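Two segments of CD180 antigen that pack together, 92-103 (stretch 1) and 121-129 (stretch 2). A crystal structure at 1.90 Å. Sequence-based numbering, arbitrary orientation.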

# COMPACT_ATOMS: atom_id res chain seq x y z
N PRO A 92 4.93 -4.70 7.84
CA PRO A 92 4.08 -5.28 6.78
C PRO A 92 3.08 -6.35 7.31
O PRO A 92 3.20 -7.57 7.00
CB PRO A 92 5.12 -5.91 5.83
CG PRO A 92 6.23 -6.34 6.78
CD PRO A 92 6.32 -5.19 7.77
N LEU A 93 2.09 -5.89 8.07
CA LEU A 93 1.29 -6.82 8.88
C LEU A 93 0.35 -7.62 7.99
O LEU A 93 -0.39 -7.08 7.21
CB LEU A 93 0.46 -6.05 9.92
CG LEU A 93 1.26 -5.21 10.92
CD1 LEU A 93 0.34 -4.37 11.82
CD2 LEU A 93 2.13 -6.14 11.76
N ILE A 94 0.37 -8.94 8.16
CA ILE A 94 -0.56 -9.84 7.48
C ILE A 94 -1.83 -10.05 8.33
O ILE A 94 -2.92 -10.11 7.80
CB ILE A 94 0.12 -11.20 7.19
CG1 ILE A 94 1.36 -10.97 6.30
CG2 ILE A 94 -0.87 -12.19 6.50
CD1 ILE A 94 2.29 -12.17 6.24
N PHE A 95 -1.66 -10.16 9.65
CA PHE A 95 -2.85 -10.40 10.49
C PHE A 95 -2.57 -10.03 11.90
O PHE A 95 -1.48 -10.23 12.39
CB PHE A 95 -3.29 -11.88 10.45
CG PHE A 95 -4.74 -12.12 10.88
CD1 PHE A 95 -5.79 -11.85 10.02
CD2 PHE A 95 -5.03 -12.65 12.16
CE1 PHE A 95 -7.11 -12.09 10.41
CE2 PHE A 95 -6.34 -12.89 12.56
CZ PHE A 95 -7.38 -12.60 11.68
N MET A 96 -3.62 -9.59 12.59
CA MET A 96 -3.49 -9.21 13.97
C MET A 96 -4.65 -9.88 14.71
O MET A 96 -5.84 -9.73 14.35
CB MET A 96 -3.56 -7.68 14.07
CG MET A 96 -3.61 -7.17 15.49
SD MET A 96 -3.50 -5.36 15.46
CE MET A 96 -3.10 -5.04 17.17
N ALA A 97 -4.29 -10.67 15.72
CA ALA A 97 -5.26 -11.46 16.48
C ALA A 97 -6.28 -10.63 17.26
O ALA A 97 -5.99 -9.52 17.72
CB ALA A 97 -4.52 -12.41 17.40
N GLU A 98 -7.48 -11.19 17.38
CA GLU A 98 -8.57 -10.61 18.18
C GLU A 98 -8.08 -10.13 19.55
O GLU A 98 -8.44 -9.03 19.98
CB GLU A 98 -9.65 -11.68 18.37
CG GLU A 98 -11.06 -11.39 17.88
CD GLU A 98 -11.17 -10.34 16.78
OE1 GLU A 98 -10.82 -10.59 15.60
OE2 GLU A 98 -11.69 -9.26 17.12
N THR A 99 -7.28 -10.96 20.23
CA THR A 99 -6.81 -10.69 21.61
C THR A 99 -5.43 -10.02 21.70
O THR A 99 -4.84 -9.92 22.79
CB THR A 99 -6.80 -11.98 22.47
OG1 THR A 99 -5.77 -12.87 22.02
CG2 THR A 99 -8.12 -12.69 22.40
N ALA A 100 -4.88 -9.57 20.57
CA ALA A 100 -3.53 -9.02 20.57
C ALA A 100 -3.43 -7.85 21.52
O ALA A 100 -2.42 -7.71 22.25
CB ALA A 100 -3.11 -8.60 19.15
N LEU A 101 -4.49 -7.03 21.57
CA LEU A 101 -4.50 -5.84 22.44
C LEU A 101 -5.34 -6.01 23.72
O LEU A 101 -5.89 -5.04 24.24
CB LEU A 101 -5.02 -4.63 21.65
CG LEU A 101 -4.11 -4.07 20.54
CD1 LEU A 101 -4.89 -3.09 19.66
CD2 LEU A 101 -2.91 -3.40 21.19
N SER A 102 -5.41 -7.24 24.25
CA SER A 102 -6.19 -7.52 25.47
C SER A 102 -5.55 -6.86 26.70
O SER A 102 -6.24 -6.40 27.58
CB SER A 102 -6.35 -9.04 25.68
OG SER A 102 -5.06 -9.65 25.97
N GLY A 103 -4.22 -6.83 26.72
CA GLY A 103 -3.44 -6.27 27.81
C GLY A 103 -3.61 -4.76 28.04
O GLY A 103 -3.96 -4.33 29.15
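Stretch 2 (121-129) DFIPLHNQK

Stretch 2 lies alongside stretch 1 in the same direction as a largely apolar, side-chain-mediated contact, with one direct hydrogen bond, several bridging waters and no direct backbone-to-backbone hydrogen bond. The direction follows from the register of nearest CA atoms: Met 96 CA lies 6.6 Å from Ile 123 CA, Glu 98 CA 5.5 Å from Pro 124 CA, and Ser 102 CA 5.9 Å from Asn 127 CA, so the two stretches advance together. Together the two sides bury 626 Å².

Neither stretch is a regular element throughout. Stretch 1 has a short strand at Phe 95 and Met 96, then two overlapping type I turns, Ala 97 to Ala 100 and Thr 99 to Ser 102, closed by Ala 100 N to Ala 97 O and Ser 102 N to Thr 99 O, each 3.1 Å. Stretch 2 enters as the end part of a 3-10 segment at Asp 121 and Phe 122, runs extended through Ile 123 and Pro 124 (psi 108° and 103°), and turns from Leu 125 to Gln 128, where Gln 128 N donates to Leu 125 O at 3.0 Å.

Phe 122 covers the early part of stretch 1. Its chi1 is t, and although its CA-to-CB bond points sideways, the ring reaches in: Phe 122 CZ is 3.7 Å from Leu 93 CB, and Phe 122 CE2 is 3.4 Å from Ile 94 O, which lies at the ring edge. Met 96, extended with all three chi angles t, continues the apolar surface, with Met 96 CG 3.8 Å from Pro 124 CD and Met 96 SD 4.0 Å from Ile 123 CG2. Met 96 N and Phe 122 O are too far apart for a direct hydrogen bond, and water 1 bridges them, accepting from Met 96 N (3.0 Å) and donating to Phe 122 O (2.7 Å).

Pro 124 points toward stretch 1 and rests on the first turn, Pro 124 CG lying 3.5 Å from Ala 97 O. Beyond it, Leu 101 CD1 packs 3.9 Å from Leu 125 CD2, while water 2 accepts from Leu 101 N at 3.0 Å. His 126 CE1 approaches Glu 98 O at 3.1 Å, with the oxygen near the ring plane. Water 4 joins the same carbonyl to stretch 2, donating to Glu 98 O (2.9 Å) and accepting from Asn 127 ND2 (2.7 Å).

The direct hydrogen bond fastens the far end: Gln 128 NE2 donates to Leu 101 O at 2.8 Å, with an N-H...O angle of 160°.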

# COMPACT_ATOMS: atom_id res chain seq x y z
N ASP A 121 -11.10 -2.35 10.34
CA ASP A 121 -11.38 -3.62 11.03
C ASP A 121 -10.19 -4.60 11.06
O ASP A 121 -10.25 -5.64 11.72
CB ASP A 121 -12.68 -4.30 10.53
CG ASP A 121 -12.63 -4.67 9.05
OD1 ASP A 121 -13.67 -4.53 8.35
OD2 ASP A 121 -11.56 -5.11 8.58
N PHE A 122 -9.10 -4.26 10.37
CA PHE A 122 -7.85 -5.05 10.53
C PHE A 122 -7.38 -4.99 11.99
O PHE A 122 -6.68 -5.87 12.45
CB PHE A 122 -6.74 -4.47 9.63
CG PHE A 122 -5.48 -5.30 9.59
CD1 PHE A 122 -4.47 -5.10 10.53
CD2 PHE A 122 -5.32 -6.29 8.63
CE1 PHE A 122 -3.31 -5.84 10.51
CE2 PHE A 122 -4.15 -7.04 8.60
CZ PHE A 122 -3.15 -6.82 9.54
N ILE A 123 -7.70 -3.90 12.70
CA ILE A 123 -7.18 -3.68 14.03
C ILE A 123 -8.31 -3.97 15.04
O ILE A 123 -9.30 -3.21 15.09
CB ILE A 123 -6.67 -2.23 14.22
CG1 ILE A 123 -5.81 -1.80 13.00
CG2 ILE A 123 -5.90 -2.12 15.52
CD1 ILE A 123 -5.53 -0.30 12.96
N PRO A 124 -8.20 -5.09 15.78
CA PRO A 124 -9.30 -5.41 16.72
C PRO A 124 -9.17 -4.53 17.94
O PRO A 124 -8.26 -4.72 18.76
CB PRO A 124 -9.08 -6.90 17.05
CG PRO A 124 -8.18 -7.43 15.96
CD PRO A 124 -7.30 -6.25 15.57
N LEU A 125 -10.00 -3.50 18.02
CA LEU A 125 -9.84 -2.49 19.08
C LEU A 125 -10.93 -2.53 20.18
O LEU A 125 -11.03 -1.60 20.95
CB LEU A 125 -9.82 -1.09 18.50
CG LEU A 125 -8.54 -0.72 17.75
CD1 LEU A 125 -8.83 0.38 16.74
CD2 LEU A 125 -7.44 -0.33 18.73
N HIS A 126 -11.74 -3.59 20.21
CA HIS A 126 -12.84 -3.72 21.19
C HIS A 126 -12.43 -3.63 22.66
O HIS A 126 -13.25 -3.29 23.51
CB HIS A 126 -13.59 -5.01 20.92
CG HIS A 126 -12.71 -6.23 20.97
ND1 HIS A 126 -12.00 -6.65 19.90
CD2 HIS A 126 -12.39 -7.07 22.02
CE1 HIS A 126 -11.28 -7.73 20.25
NE2 HIS A 126 -11.53 -7.99 21.54
N ASN A 127 -11.16 -3.89 22.98
CA ASN A 127 -10.64 -3.74 24.35
C ASN A 127 -10.13 -2.32 24.71
O ASN A 127 -9.69 -2.09 25.84
CB ASN A 127 -9.50 -4.73 24.62
CG ASN A 127 -9.98 -6.12 24.94
OD1 ASN A 127 -10.89 -6.28 25.75
ND2 ASN A 127 -9.37 -7.14 24.32
N GLN A 128 -10.08 -1.40 23.74
CA GLN A 128 -9.47 -0.09 23.98
C GLN A 128 -10.61 0.91 24.17
O GLN A 128 -11.07 1.55 23.21
CB GLN A 128 -8.52 0.33 22.83
CG GLN A 128 -7.11 -0.17 23.01
CD GLN A 128 -7.08 -1.69 22.97
OE1 GLN A 128 -7.55 -2.30 22.02
NE2 GLN A 128 -6.57 -2.30 24.03
N LYS A 129 -11.07 1.02 25.42
CA LYS A 129 -12.24 1.86 25.70
C LYS A 129 -11.92 3.34 25.95
O LYS A 129 -12.83 4.15 25.98
CB LYS A 129 -13.05 1.27 26.87
CG LYS A 129 -14.17 0.34 26.46
CD LYS A 129 -13.68 -1.05 26.14
CE LYS A 129 -14.86 -1.98 25.89
NZ LYS A 129 -15.60 -2.23 27.15
O HOH W 1 -5.97 -8.23 11.28
O HOH W 2 -6.21 -6.82 19.12
O HOH W 3 -12.93 -6.19 17.39
O HOH W 4 -7.83 -7.21 22.15